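Leucyl-trna synthetase (Plasmodium knowlesi, PDB 5FOF) attaches leucine to its cognate tRNA at the expense of ATP, and is represented here by its editing domain, which in this family hydrolyses mischarged tRNA. Local coordinates at residues Arg230-Tyr235 / Glu244-Glu249. Residues are numbered along the deposited sequence; the frame is centred on the assembly and turned at random.
Sequences RKQAYY and EFLHNE
The amide nitrogen NE2 of Q232 lies 3.4 Å from NE2 of H247, arriving at the edge of the imidazole and in its plane. The two side chains cross at about a right angle, with the amide plane turned 64° from the ring. A bend at chi2 (145°) carries the Q232 amide to the ring. Nearer the backbone, the aliphatic part of the glutamine meets L246, whose CD1 comes within 4.2 Å of Q232 CG. L246 points toward the helix and is buried, resting also on I228 of helix 219-230 and L197 of strand 194-198. On the imidazole's other nitrogen, ND1, a weak hydrogen bond to the carbonyl oxygen of D243 ties the ring to its own loop, while R229, at the end of helix 219-230, binds the carbonyl oxygen of L246 through NE and touches H247. The contact thus illustrates how a loop folds back on the helix it has just left: a buried leucine provides the apolar footing, while a glutamine and a histidine meet at the surface. The 124 Å² buried is shared between one apolar touch and one polar edge approach, which implies a modest join.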
# COMPACT_ATOMS: atom_id res chain seq x y z
N ARG A 230 -19.12 -7.41 -10.08
CA ARG A 230 -20.22 -7.06 -11.01
C ARG A 230 -19.80 -6.99 -12.49
O ARG A 230 -20.60 -7.29 -13.36
CB ARG A 230 -20.87 -5.73 -10.59
CG ARG A 230 -22.14 -5.35 -11.36
CD ARG A 230 -22.79 -4.08 -10.82
NE ARG A 230 -22.17 -2.84 -11.30
CZ ARG A 230 -22.33 -2.31 -12.52
NH1 ARG A 230 -23.07 -2.90 -13.46
NH2 ARG A 230 -21.71 -1.16 -12.82
N LYS A 231 -18.55 -6.60 -12.77
CA LYS A 231 -18.01 -6.61 -14.14
C LYS A 231 -16.76 -7.51 -14.27
O LYS A 231 -15.77 -7.13 -14.91
CB LYS A 231 -17.64 -5.18 -14.58
CG LYS A 231 -18.60 -4.07 -14.17
CD LYS A 231 -17.88 -2.73 -14.24
CE LYS A 231 -18.78 -1.55 -13.91
NZ LYS A 231 -18.11 -0.25 -14.21
N GLN A 232 -16.81 -8.72 -13.68
CA GLN A 232 -15.80 -9.76 -13.91
C GLN A 232 -15.29 -9.66 -15.34
O GLN A 232 -14.10 -9.48 -15.57
CB GLN A 232 -16.40 -11.16 -13.71
CG GLN A 232 -16.48 -11.63 -12.25
CD GLN A 232 -17.71 -12.50 -11.92
OE1 GLN A 232 -18.33 -13.12 -12.79
NE2 GLN A 232 -18.07 -12.54 -10.63
N ALA A 233 -16.22 -9.71 -16.29
CA ALA A 233 -15.91 -9.80 -17.72
C ALA A 233 -15.02 -8.67 -18.24
O ALA A 233 -13.99 -8.92 -18.87
CB ALA A 233 -17.21 -9.86 -18.52
N TYR A 234 -15.44 -7.43 -17.96
CA TYR A 234 -14.72 -6.22 -18.38
C TYR A 234 -13.29 -6.15 -17.83
O TYR A 234 -12.31 -5.97 -18.57
CB TYR A 234 -15.51 -4.97 -17.97
CG TYR A 234 -14.71 -3.68 -18.07
CD1 TYR A 234 -14.28 -3.20 -19.32
CD2 TYR A 234 -14.37 -2.95 -16.93
CE1 TYR A 234 -13.53 -2.04 -19.42
CE2 TYR A 234 -13.62 -1.79 -17.02
CZ TYR A 234 -13.20 -1.33 -18.27
OH TYR A 234 -12.47 -0.18 -18.36
N TYR A 235 -13.17 -6.29 -16.52
CA TYR A 235 -11.87 -6.20 -15.86
C TYR A 235 -10.89 -7.31 -16.31
O TYR A 235 -9.67 -7.09 -16.31
CB TYR A 235 -12.03 -6.18 -14.33
CG TYR A 235 -12.40 -4.83 -13.76
CD1 TYR A 235 -11.44 -3.82 -13.63
CD2 TYR A 235 -13.69 -4.56 -13.32
CE1 TYR A 235 -11.76 -2.58 -13.09
CE2 TYR A 235 -14.02 -3.31 -12.78
CZ TYR A 235 -13.05 -2.33 -12.67
OH TYR A 235 -13.37 -1.10 -12.12
N GLU A 244 -11.68 -16.24 -10.86
CA GLU A 244 -11.33 -16.97 -9.64
C GLU A 244 -10.47 -16.19 -8.65
O GLU A 244 -10.48 -16.50 -7.48
CB GLU A 244 -10.63 -18.30 -9.95
CG GLU A 244 -9.38 -18.22 -10.84
CD GLU A 244 -9.61 -18.66 -12.28
OE1 GLU A 244 -10.74 -18.46 -12.82
OE2 GLU A 244 -8.65 -19.20 -12.89
N PHE A 245 -9.74 -15.18 -9.12
CA PHE A 245 -8.93 -14.34 -8.23
C PHE A 245 -9.69 -13.23 -7.50
O PHE A 245 -9.10 -12.52 -6.69
CB PHE A 245 -7.78 -13.70 -9.01
CG PHE A 245 -6.83 -14.68 -9.66
CD1 PHE A 245 -6.74 -16.03 -9.27
CD2 PHE A 245 -5.96 -14.22 -10.67
CE1 PHE A 245 -5.85 -16.89 -9.89
CE2 PHE A 245 -5.07 -15.08 -11.29
CZ PHE A 245 -5.01 -16.42 -10.90
N LEU A 246 -10.99 -13.10 -7.75
CA LEU A 246 -11.75 -11.91 -7.39
C LEU A 246 -12.75 -12.19 -6.30
O LEU A 246 -13.72 -11.43 -6.18
CB LEU A 246 -12.51 -11.39 -8.60
CG LEU A 246 -11.67 -11.14 -9.83
CD1 LEU A 246 -12.57 -10.82 -11.02
CD2 LEU A 246 -10.67 -10.03 -9.57
N HIS A 247 -12.56 -13.24 -5.51
CA HIS A 247 -13.55 -13.58 -4.48
C HIS A 247 -12.96 -13.91 -3.11
O HIS A 247 -13.61 -14.56 -2.30
CB HIS A 247 -14.48 -14.67 -5.02
CG HIS A 247 -15.25 -14.24 -6.23
ND1 HIS A 247 -14.77 -14.39 -7.51
CD2 HIS A 247 -16.46 -13.63 -6.35
CE1 HIS A 247 -15.65 -13.92 -8.37
NE2 HIS A 247 -16.69 -13.45 -7.69
N ASN A 248 -11.77 -13.37 -2.84
CA ASN A 248 -11.12 -13.60 -1.55
C ASN A 248 -11.92 -13.01 -0.39
O ASN A 248 -12.50 -11.91 -0.51
CB ASN A 248 -9.72 -12.98 -1.51
CG ASN A 248 -8.82 -13.49 -2.61
OD1 ASN A 248 -9.09 -14.54 -3.21
ND2 ASN A 248 -7.75 -12.74 -2.89
N GLU A 249 -11.96 -13.78 0.70
CA GLU A 249 -12.53 -13.37 1.98
C GLU A 249 -11.63 -12.27 2.55
O GLU A 249 -10.44 -12.25 2.28
CB GLU A 249 -12.55 -14.56 2.97
CG GLU A 249 -13.32 -14.33 4.29
CD GLU A 249 -12.63 -14.84 5.57
OE1 GLU A 249 -11.65 -15.61 5.50
OE2 GLU A 249 -13.09 -14.47 6.69